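Local coordinates for protein 2,5-dihydroxypyridine 5,6-dioxygenase (Pseudomonas putida KT2440, PDB 7CUP) that catalyses the iron-dependent, dioxygen-driven ring cleavage of 2,5-dihydroxypyridine between carbons 5 and 6 to N-formylmaleamate in aerobic nicotinate degradation, at residues L155-K160 with C326-D331; S159-D164 with T207-V212; A294-F299 with A338-A343. All coordinates share one frame; numbering follows the deposited sequence.

Contact 1 (L155-K160 with C326-D331); sequences LHVRSK and CDIYLD
Leu155 and Val157 meet Ile328 and Leu330 on the tightly packed face of this strand pair, with Cys326 beside Val157 at its end. The CG1 methyl of Val157 lies 3.8 Å from SG of Cys326, and its other methyl, CG2, turns to CG2 of Ile328. CG of Leu155 rests against that same Ile328 methyl, while its CB reaches CD2 of Leu330. Phe299 of strand 299-303 closes over Leu155, Val157 and Ile328, so this face is a buried apolar layer.

The backbones between the two faces run antiparallel, their short axes at 163°, as neighbouring strands of a five-stranded antiparallel sheet. His156 with Tyr329 and Arg158 with Asp327 are the hydrogen-bonded pairs. Asp327 N donates to Arg158 O at 2.7 Å, and Arg158 N returns a bond to Asp327 O.

The other face, carrying His156, Arg158, Asp327 and Tyr329, is looser and wetter. The Arg158 chain bends at chi3 (-90°), which places NE. NH1 lies over one face of the Tyr329 ring, 3.5 Å from CE1, and the guanidinium and ring planes are 33° apart. Arg158 NE and Asp327 OD2 stand 5.8 Å apart, too far for direct contact. One water spans the gap: it accepts from Arg158 NE, donates to Asp327 OD2 at 2.9 Å, and sits in the plane of the Tyr329 ring, 2.7 Å from its OH. Asp327 OD1 takes the backbone N-H of Ala338, whereas His156 ND1 and NE2 are hydrogen-bonded to His166 and Asp164.

Contact 2 (S159-D164 with T207-V212); sequences SKAGSD and TLVLDV
Ser163 and Val209 are joined by a side-chain-to-backbone bond: Val209 N donates to Ser163 OG at 2.9 Å and 166°. OG lies anti to the carbonyl carbon of Ser163 (chi1 -77°), which sets it in front of that N-H and continues the pairing where the backbones stop bonding directly.

The backbone bonds belong to Asp164 and Thr207, an antiparallel hydrogen-bonded pair. Asp164 N gives to Thr207 O at 2.7 Å, and Thr207 N returns a bond to Asp164 O. Ser163 CA adds a CA-H...O contact to Thr207 O.

Within 159-164 a type I turn runs from Ser159 to Gly162. Gly162 and Ser163 both face Ser159, making the G1 bulge of a hairpin between strands 154-158 and 164-168. Gly162 has phi 118°, where a CB would jam against the preceding carbonyl. Ser159 OG accepts from Ser163 N at 3.0 Å and only weakly from Gly162 N. A water touches Ser159 OG and Ser163 OG and donates to Val209 O at 2.6 Å.

Van der Waals packing gathers at the turn. Its apolar pair is Ala161 CB with Val209 CG1, 3.9 Å apart; otherwise the valine methyls lie on carbonyl oxygens, CG1 3.5 Å from Ala161 O and CG2 near Gly162 O. Ala161 CB also abuts the carboxylate of Asp211, which Arg226 holds in a salt bridge through OD1.

The Asp164-Thr207 pair, the Ser163 hydroxyl and a water that also meets Ser159 OG tie the hairpin turn to strand 207-210, outermost in its three-stranded sheet within this chain, so that polar bonds, with modest apolar cover, carry the join.

Contact 3 (A294-F299 with A338-A343); sequences AFYGNF and AGDVVA
Gly297 and Gly339 bring the two backbones together, their CA atoms 4.7 Å apart, without a direct hydrogen bond. Each CA instead points a hydrogen at the other's carbonyl: Gly297 CA lies 3.4 Å from Gly339 O, and Gly339 CA answers to Gly297 O. A water donates to both Tyr296 O and Gly339 O, linking two acceptors that could not bond to each other.

Gly297 occupies the third position of a type II turn, Phe295 to Asn298, after helix 290-294, with phi at 89°. A CB there would collide with Gly339 O. Gly339 also has positive phi and leads into the short edge strand 340-341.

Among the side chains, Tyr296 and Val341 do most of the work, crossing at about a right angle. Val341 CG2 sits over the centre of the Tyr296 ring, 3.6 Å from the centroid and 11° off the normal, a CH-pi contact; Val341 CB lies 3.4 Å from Tyr296 CZ, near the hydroxyl end. A second water, in the ring plane, is 2.7 Å from Tyr296 OH and donates to Asp340 OD1, while OH also bonds the backbone N of Ala349, the last modelled residue. An alanine in place of Tyr296 would probably leave Val341 CG2 without its aromatic cover and deprive both this water and Ala349 N of a partner.

Since no direct hydrogen bond crosses, the join between turn and strand rests on glycine contacts, one aromatic face and bridging water, each segment being bonded to its own neighbours, Gly297 to Gly269 and Gly339 to Cys326.

Overall arrangement
Contacts 1 and 3 reach the same antiparallel sheet, contact 1 between inner strands and contact 3 at its edge strand 340-341; Cys326 O to Gly339 N joins them directly. Contacts 1 and 2 share Ser159 and Lys160, since the turn of contact 2 closes the hairpin whose first strand serves contact 1. All three are partly buried, each with one exposed touching residue: Arg158, Asp164 and Asp340. Contact 1 has the largest interface and a full ladder of backbone bonds; contact 2 keeps one bonded pair and turns to serine and water, while contact 3 has no direct hydrogen bond. Phe299, from 294-299, packs on Val157 and Leu208, joining the buried apolar sides of contacts 1 and 2. The side chains of Leu208 and Leu155 are about 12 and 14 Å from the bound iron ion.

Contact 1 (L155-K160 with C326-D331)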
loop_
_atom_site.group_PDB
_atom_site.type_symbol
_atom_site.label_atom_id
_atom_site.label_comp_id
_atom_site.label_asym_id
_atom_site.label_seq_id
_atom_site.Cartn_x
_atom_site.Cartn_y
_atom_site.Cartn_z
ATOM N N LEU A 155 15.256 -27.732 42.753
ATOM C CA LEU A 155 14.265 -28.268 41.784
ATOM C C LEU A 155 14.798 -29.597 41.238
ATOM O O LEU A 155 16.018 -29.678 40.974
ATOM C CB LEU A 155 14.015 -27.234 40.677
ATOM C CG LEU A 155 13.069 -27.670 39.553
ATOM C CD1 LEU A 155 12.386 -26.465 38.924
ATOM C CD2 LEU A 155 13.810 -28.467 38.490
ATOM N N HIS A 156 13.925 -30.600 41.071
ATOM C CA HIS A 156 14.335 -31.921 40.518
ATOM C C HIS A 156 13.382 -32.388 39.412
ATOM O O HIS A 156 12.135 -32.355 39.606
ATOM C CB HIS A 156 14.510 -32.990 41.629
ATOM C CG HIS A 156 15.467 -34.071 41.228
ATOM N ND1 HIS A 156 16.812 -34.057 41.602
ATOM C CD2 HIS A 156 15.314 -35.144 40.415
ATOM C CE1 HIS A 156 17.433 -35.094 41.064
ATOM N NE2 HIS A 156 16.532 -35.782 40.328
ATOM N N VAL A 157 13.938 -32.911 38.320
ATOM C CA VAL A 157 13.095 -33.454 37.220
ATOM C C VAL A 157 13.435 -34.921 36.977
ATOM O O VAL A 157 14.635 -35.244 36.852
ATOM C CB VAL A 157 13.243 -32.625 35.943
ATOM C CG1 VAL A 157 12.466 -33.245 34.789
ATOM C CG2 VAL A 157 12.789 -31.195 36.196
ATOM N N ARG A 158 12.390 -35.729 36.852
ATOM C CA ARG A 158 12.463 -37.152 36.421
ATOM C C ARG A 158 11.424 -37.411 35.315
ATOM O O ARG A 158 10.295 -36.903 35.393
ATOM C CB ARG A 158 12.244 -38.068 37.638
ATOM C CG ARG A 158 13.318 -37.954 38.720
ATOM C CD ARG A 158 13.366 -39.101 39.730
ATOM N NE ARG A 158 12.522 -38.880 40.906
ATOM C CZ ARG A 158 12.889 -38.246 42.030
ATOM N NH1 ARG A 158 12.028 -38.116 43.034
ATOM N NH2 ARG A 158 14.105 -37.739 42.155
ATOM N N SER A 159 11.762 -38.248 34.347
ATOM C CA SER A 159 10.780 -38.820 33.401
ATOM C C SER A 159 11.119 -40.294 33.143
ATOM O O SER A 159 12.311 -40.653 33.263
ATOM C CB SER A 159 10.813 -38.043 32.116
ATOM O OG SER A 159 12.016 -38.304 31.399
ATOM N N LYS A 160 10.139 -41.076 32.686
ATOM C CA LYS A 160 10.327 -42.456 32.142
ATOM C C LYS A 160 11.367 -42.458 31.017
ATOM O O LYS A 160 12.105 -43.426 30.914
ATOM C CB LYS A 160 9.009 -43.040 31.617
ATOM C CG LYS A 160 8.077 -43.566 32.703
ATOM C CD LYS A 160 6.747 -44.108 32.173
ATOM C CE LYS A 160 5.693 -44.260 33.251
ATOM N NZ LYS A 160 5.446 -42.970 33.940
ATOM N N CYS A 326 6.771 -35.175 32.507
ATOM C CA CYS A 326 7.857 -35.046 33.501
ATOM C C CYS A 326 7.229 -35.013 34.890
ATOM O O CYS A 326 6.067 -34.563 35.023
ATOM C CB CYS A 326 8.727 -33.811 33.285
ATOM S SG CYS A 326 9.978 -33.995 31.986
ATOM N N ASP A 327 7.968 -35.541 35.861
ATOM C CA ASP A 327 7.721 -35.321 37.300
ATOM C C ASP A 327 8.652 -34.189 37.716
ATOM O O ASP A 327 9.861 -34.274 37.432
ATOM C CB ASP A 327 7.938 -36.610 38.100
ATOM C CG ASP A 327 7.050 -37.780 37.711
ATOM O OD1 ASP A 327 5.953 -37.564 37.160
ATOM O OD2 ASP A 327 7.472 -38.908 37.967
ATOM N N ILE A 328 8.099 -33.152 38.339
ATOM C CA ILE A 328 8.887 -31.969 38.784
ATOM C C ILE A 328 8.697 -31.815 40.289
ATOM O O ILE A 328 7.504 -31.718 40.746
ATOM C CB ILE A 328 8.471 -30.681 38.048
ATOM C CG1 ILE A 328 8.357 -30.881 36.534
ATOM C CG2 ILE A 328 9.441 -29.567 38.408
ATOM C CD1 ILE A 328 7.754 -29.689 35.812
ATOM N N TYR A 329 9.822 -31.726 41.003
ATOM C CA TYR A 329 9.867 -31.570 42.481
ATOM C C TYR A 329 10.568 -30.275 42.876
ATOM O O TYR A 329 11.640 -29.922 42.297
ATOM C CB TYR A 329 10.599 -32.740 43.142
ATOM C CG TYR A 329 9.962 -34.064 42.855
ATOM C CD1 TYR A 329 10.357 -34.817 41.762
ATOM C CD2 TYR A 329 8.946 -34.544 43.653
ATOM C CE1 TYR A 329 9.759 -36.032 41.477
ATOM C CE2 TYR A 329 8.339 -35.757 43.383
ATOM C CZ TYR A 329 8.747 -36.496 42.292
ATOM O OH TYR A 329 8.138 -37.677 42.019
ATOM N N LEU A 330 9.973 -29.629 43.879
ATOM C CA LEU A 330 10.584 -28.559 44.697
ATOM C C LEU A 330 10.959 -29.170 46.054
ATOM O O LEU A 330 10.044 -29.626 46.781
ATOM C CB LEU A 330 9.566 -27.429 44.856
ATOM C CG LEU A 330 9.188 -26.727 43.556
ATOM C CD1 LEU A 330 8.269 -25.547 43.837
ATOM C CD2 LEU A 330 10.444 -26.292 42.795
ATOM N N ASP A 331 12.256 -29.235 46.350
ATOM C CA ASP A 331 12.755 -30.114 47.434
ATOM C C ASP A 331 12.141 -31.495 47.167
ATOM O O ASP A 331 12.374 -32.013 46.050
ATOM C CB ASP A 331 12.472 -29.431 48.767
ATOM C CG ASP A 331 13.073 -28.038 48.760
ATOM O OD1 ASP A 331 12.342 -27.098 48.997
ATOM O OD2 ASP A 331 14.263 -27.912 48.447
HETATM O O HOH W 1 9.478 -38.835 40.024
#

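Contact 2 (S159-D164 with T207-V212)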
loop_
_atom_site.group_PDB
_atom_site.type_symbol
_atom_site.label_atom_id
_atom_site.label_comp_id
_atom_site.label_asym_id
_atom_site.label_seq_id
_atom_site.Cartn_x
_atom_site.Cartn_y
_atom_site.Cartn_z
ATOM N N SER A 159 11.762 -38.248 34.347
ATOM C CA SER A 159 10.780 -38.820 33.401
ATOM C C SER A 159 11.119 -40.294 33.143
ATOM O O SER A 159 12.311 -40.653 33.263
ATOM C CB SER A 159 10.813 -38.043 32.116
ATOM O OG SER A 159 12.016 -38.304 31.399
ATOM N N LYS A 160 10.139 -41.076 32.686
ATOM C CA LYS A 160 10.327 -42.456 32.142
ATOM C C LYS A 160 11.367 -42.458 31.017
ATOM O O LYS A 160 12.105 -43.426 30.914
ATOM C CB LYS A 160 9.009 -43.040 31.617
ATOM C CG LYS A 160 8.077 -43.566 32.703
ATOM C CD LYS A 160 6.747 -44.108 32.173
ATOM C CE LYS A 160 5.693 -44.260 33.251
ATOM N NZ LYS A 160 5.446 -42.970 33.940
ATOM N N ALA A 161 11.416 -41.433 30.176
ATOM C CA ALA A 161 12.344 -41.397 29.026
ATOM C C ALA A 161 13.783 -41.316 29.537
ATOM O O ALA A 161 14.704 -41.510 28.726
ATOM C CB ALA A 161 12.006 -40.229 28.124
ATOM N N GLY A 162 13.974 -40.965 30.811
ATOM C CA GLY A 162 15.288 -40.997 31.480
ATOM C C GLY A 162 15.783 -39.640 31.960
ATOM O O GLY A 162 16.996 -39.516 32.199
ATOM N N SER A 163 14.920 -38.635 32.102
ATOM C CA SER A 163 15.344 -37.354 32.709
ATOM C C SER A 163 15.574 -37.647 34.190
ATOM O O SER A 163 14.725 -38.332 34.758
ATOM C CB SER A 163 14.347 -36.241 32.483
ATOM O OG SER A 163 14.459 -35.759 31.150
ATOM N N ASP A 164 16.716 -37.216 34.731
ATOM C CA ASP A 164 17.053 -37.254 36.181
ATOM C C ASP A 164 18.000 -36.082 36.450
ATOM O O ASP A 164 19.202 -36.204 36.231
ATOM C CB ASP A 164 17.612 -38.626 36.569
ATOM C CG ASP A 164 17.713 -38.826 38.075
ATOM O OD1 ASP A 164 18.676 -39.482 38.498
ATOM O OD2 ASP A 164 16.830 -38.330 38.808
ATOM N N THR A 207 20.824 -35.639 33.961
ATOM C CA THR A 207 20.387 -36.004 32.591
ATOM C C THR A 207 19.029 -35.353 32.282
ATOM O O THR A 207 18.070 -35.515 33.082
ATOM C CB THR A 207 20.319 -37.529 32.450
ATOM O OG1 THR A 207 21.556 -37.999 32.973
ATOM C CG2 THR A 207 20.157 -38.019 31.028
ATOM N N LEU A 208 18.954 -34.640 31.151
ATOM C CA LEU A 208 17.662 -34.243 30.544
ATOM C C LEU A 208 17.536 -34.958 29.203
ATOM O O LEU A 208 18.420 -34.785 28.361
ATOM C CB LEU A 208 17.603 -32.720 30.413
ATOM C CG LEU A 208 17.484 -31.973 31.740
ATOM C CD1 LEU A 208 17.849 -30.504 31.570
ATOM C CD2 LEU A 208 16.094 -32.138 32.369
ATOM N N VAL A 209 16.490 -35.776 29.059
ATOM C CA VAL A 209 16.204 -36.512 27.795
ATOM C C VAL A 209 15.091 -35.763 27.054
ATOM O O VAL A 209 13.952 -35.658 27.568
ATOM C CB VAL A 209 15.840 -37.989 28.050
ATOM C CG1 VAL A 209 15.332 -38.680 26.784
ATOM C CG2 VAL A 209 17.025 -38.738 28.663
ATOM N N LEU A 210 15.411 -35.263 25.875
ATOM C CA LEU A 210 14.353 -34.833 24.934
ATOM C C LEU A 210 13.781 -36.129 24.376
ATOM O O LEU A 210 14.502 -36.835 23.685
ATOM C CB LEU A 210 14.940 -33.940 23.840
ATOM C CG LEU A 210 15.229 -32.498 24.238
ATOM C CD1 LEU A 210 16.283 -32.427 25.330
ATOM C CD2 LEU A 210 15.694 -31.713 23.025
ATOM N N ASP A 211 12.565 -36.479 24.757
ATOM C CA ASP A 211 11.905 -37.696 24.236
ATOM C C ASP A 211 11.378 -37.407 22.837
ATOM O O ASP A 211 11.339 -36.224 22.434
ATOM C CB ASP A 211 10.784 -38.160 25.150
ATOM C CG ASP A 211 10.384 -39.602 24.909
ATOM O OD1 ASP A 211 11.051 -40.260 24.094
ATOM O OD2 ASP A 211 9.441 -40.050 25.553
ATOM N N VAL A 212 11.014 -38.467 22.114
ATOM C CA VAL A 212 10.211 -38.363 20.865
ATOM C C VAL A 212 9.034 -37.455 21.234
ATOM O O VAL A 212 8.447 -37.664 22.311
ATOM C CB VAL A 212 9.762 -39.749 20.335
ATOM C CG1 VAL A 212 8.813 -39.628 19.146
ATOM C CG2 VAL A 212 10.943 -40.636 19.957
HETATM O O HOH W 2 12.223 -36.275 29.345
#

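Contact 3 (A294-F299 with A338-A343)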
loop_
_atom_site.group_PDB
_atom_site.type_symbol
_atom_site.label_atom_id
_atom_site.label_comp_id
_atom_site.label_asym_id
_atom_site.label_seq_id
_atom_site.Cartn_x
_atom_site.Cartn_y
_atom_site.Cartn_z
ATOM N N ALA A 294 4.563 -22.542 27.150
ATOM C CA ALA A 294 3.597 -22.264 28.237
ATOM C C ALA A 294 2.700 -23.466 28.558
ATOM O O ALA A 294 2.032 -23.381 29.588
ATOM C CB ALA A 294 2.759 -21.033 27.955
ATOM N N PHE A 295 2.628 -24.512 27.747
ATOM C CA PHE A 295 1.539 -25.508 27.900
ATOM C C PHE A 295 1.575 -26.095 29.328
ATOM O O PHE A 295 2.657 -26.361 29.899
ATOM C CB PHE A 295 1.553 -26.537 26.776
ATOM C CG PHE A 295 2.701 -27.529 26.721
ATOM C CD1 PHE A 295 2.601 -28.763 27.343
ATOM C CD2 PHE A 295 3.817 -27.300 25.920
ATOM C CE1 PHE A 295 3.604 -29.711 27.207
ATOM C CE2 PHE A 295 4.825 -28.247 25.799
ATOM C CZ PHE A 295 4.727 -29.448 26.455
ATOM N N TYR A 296 0.390 -26.271 29.898
ATOM C CA TYR A 296 0.148 -26.751 31.279
ATOM C C TYR A 296 0.969 -28.022 31.557
ATOM O O TYR A 296 0.795 -29.030 30.853
ATOM C CB TYR A 296 -1.354 -26.995 31.417
ATOM C CG TYR A 296 -1.886 -27.204 32.816
ATOM C CD1 TYR A 296 -2.107 -26.128 33.661
ATOM C CD2 TYR A 296 -2.272 -28.458 33.261
ATOM C CE1 TYR A 296 -2.657 -26.291 34.926
ATOM C CE2 TYR A 296 -2.837 -28.637 34.517
ATOM C CZ TYR A 296 -3.019 -27.553 35.356
ATOM O OH TYR A 296 -3.551 -27.703 36.600
ATOM N N GLY A 297 1.869 -27.989 32.537
ATOM C CA GLY A 297 2.563 -29.206 33.012
ATOM C C GLY A 297 3.850 -29.519 32.265
ATOM O O GLY A 297 4.461 -30.547 32.553
ATOM N N ASN A 298 4.312 -28.656 31.365
ATOM C CA ASN A 298 5.627 -28.863 30.717
ATOM C C ASN A 298 6.708 -28.599 31.777
ATOM O O ASN A 298 6.429 -27.954 32.800
ATOM C CB ASN A 298 5.759 -28.045 29.407
ATOM C CG ASN A 298 6.036 -26.557 29.571
ATOM O OD1 ASN A 298 6.382 -26.083 30.653
ATOM N ND2 ASN A 298 5.916 -25.798 28.486
ATOM N N PHE A 299 7.907 -29.104 31.535
ATOM C CA PHE A 299 9.160 -28.605 32.144
ATOM C C PHE A 299 9.896 -27.846 31.046
ATOM O O PHE A 299 10.146 -28.424 29.980
ATOM C CB PHE A 299 10.032 -29.734 32.689
ATOM C CG PHE A 299 11.369 -29.255 33.175
ATOM C CD1 PHE A 299 11.456 -28.405 34.259
ATOM C CD2 PHE A 299 12.526 -29.605 32.522
ATOM C CE1 PHE A 299 12.687 -27.928 34.689
ATOM C CE2 PHE A 299 13.757 -29.163 32.969
ATOM C CZ PHE A 299 13.834 -28.304 34.042
ATOM N N ALA A 338 3.934 -36.745 35.904
ATOM C CA ALA A 338 3.616 -37.290 34.560
ATOM C C ALA A 338 3.023 -36.181 33.678
ATOM O O ALA A 338 2.028 -36.430 32.999
ATOM C CB ALA A 338 2.659 -38.453 34.689
ATOM N N GLY A 339 3.609 -34.981 33.732
ATOM C CA GLY A 339 3.199 -33.817 32.930
ATOM C C GLY A 339 1.884 -33.217 33.403
ATOM O O GLY A 339 1.365 -32.366 32.673
ATOM N N ASP A 340 1.358 -33.614 34.574
ATOM C CA ASP A 340 0.146 -32.973 35.159
ATOM C C ASP A 340 0.494 -32.151 36.409
ATOM O O ASP A 340 1.254 -32.640 37.274
ATOM C CB ASP A 340 -0.974 -33.951 35.498
ATOM C CG ASP A 340 -2.254 -33.194 35.816
ATOM O OD1 ASP A 340 -2.243 -31.949 35.702
ATOM O OD2 ASP A 340 -3.240 -33.832 36.195
ATOM N N VAL A 341 -0.069 -30.941 36.485
ATOM C CA VAL A 341 0.117 -29.994 37.621
ATOM C C VAL A 341 -0.666 -30.534 38.825
ATOM O O VAL A 341 -1.880 -30.725 38.695
ATOM C CB VAL A 341 -0.342 -28.577 37.245
ATOM C CG1 VAL A 341 -0.247 -27.647 38.439
ATOM C CG2 VAL A 341 0.471 -28.015 36.092
ATOM N N VAL A 342 0.014 -30.789 39.939
ATOM C CA VAL A 342 -0.619 -31.375 41.164
ATOM C C VAL A 342 -0.548 -30.383 42.334
ATOM O O VAL A 342 -1.426 -30.450 43.181
ATOM C CB VAL A 342 -0.022 -32.748 41.537
ATOM C CG1 VAL A 342 -0.423 -33.803 40.519
ATOM C CG2 VAL A 342 1.486 -32.725 41.720
ATOM N N ALA A 343 0.420 -29.472 42.375
ATOM C CA ALA A 343 0.546 -28.509 43.488
ATOM C C ALA A 343 1.195 -27.233 42.979
ATOM O O ALA A 343 2.061 -27.318 42.116
ATOM C CB ALA A 343 1.377 -29.116 44.587
HETATM O O HOH W 3 2.121 -31.528 30.118
HETATM O O HOH W 4 -3.960 -30.318 36.991
#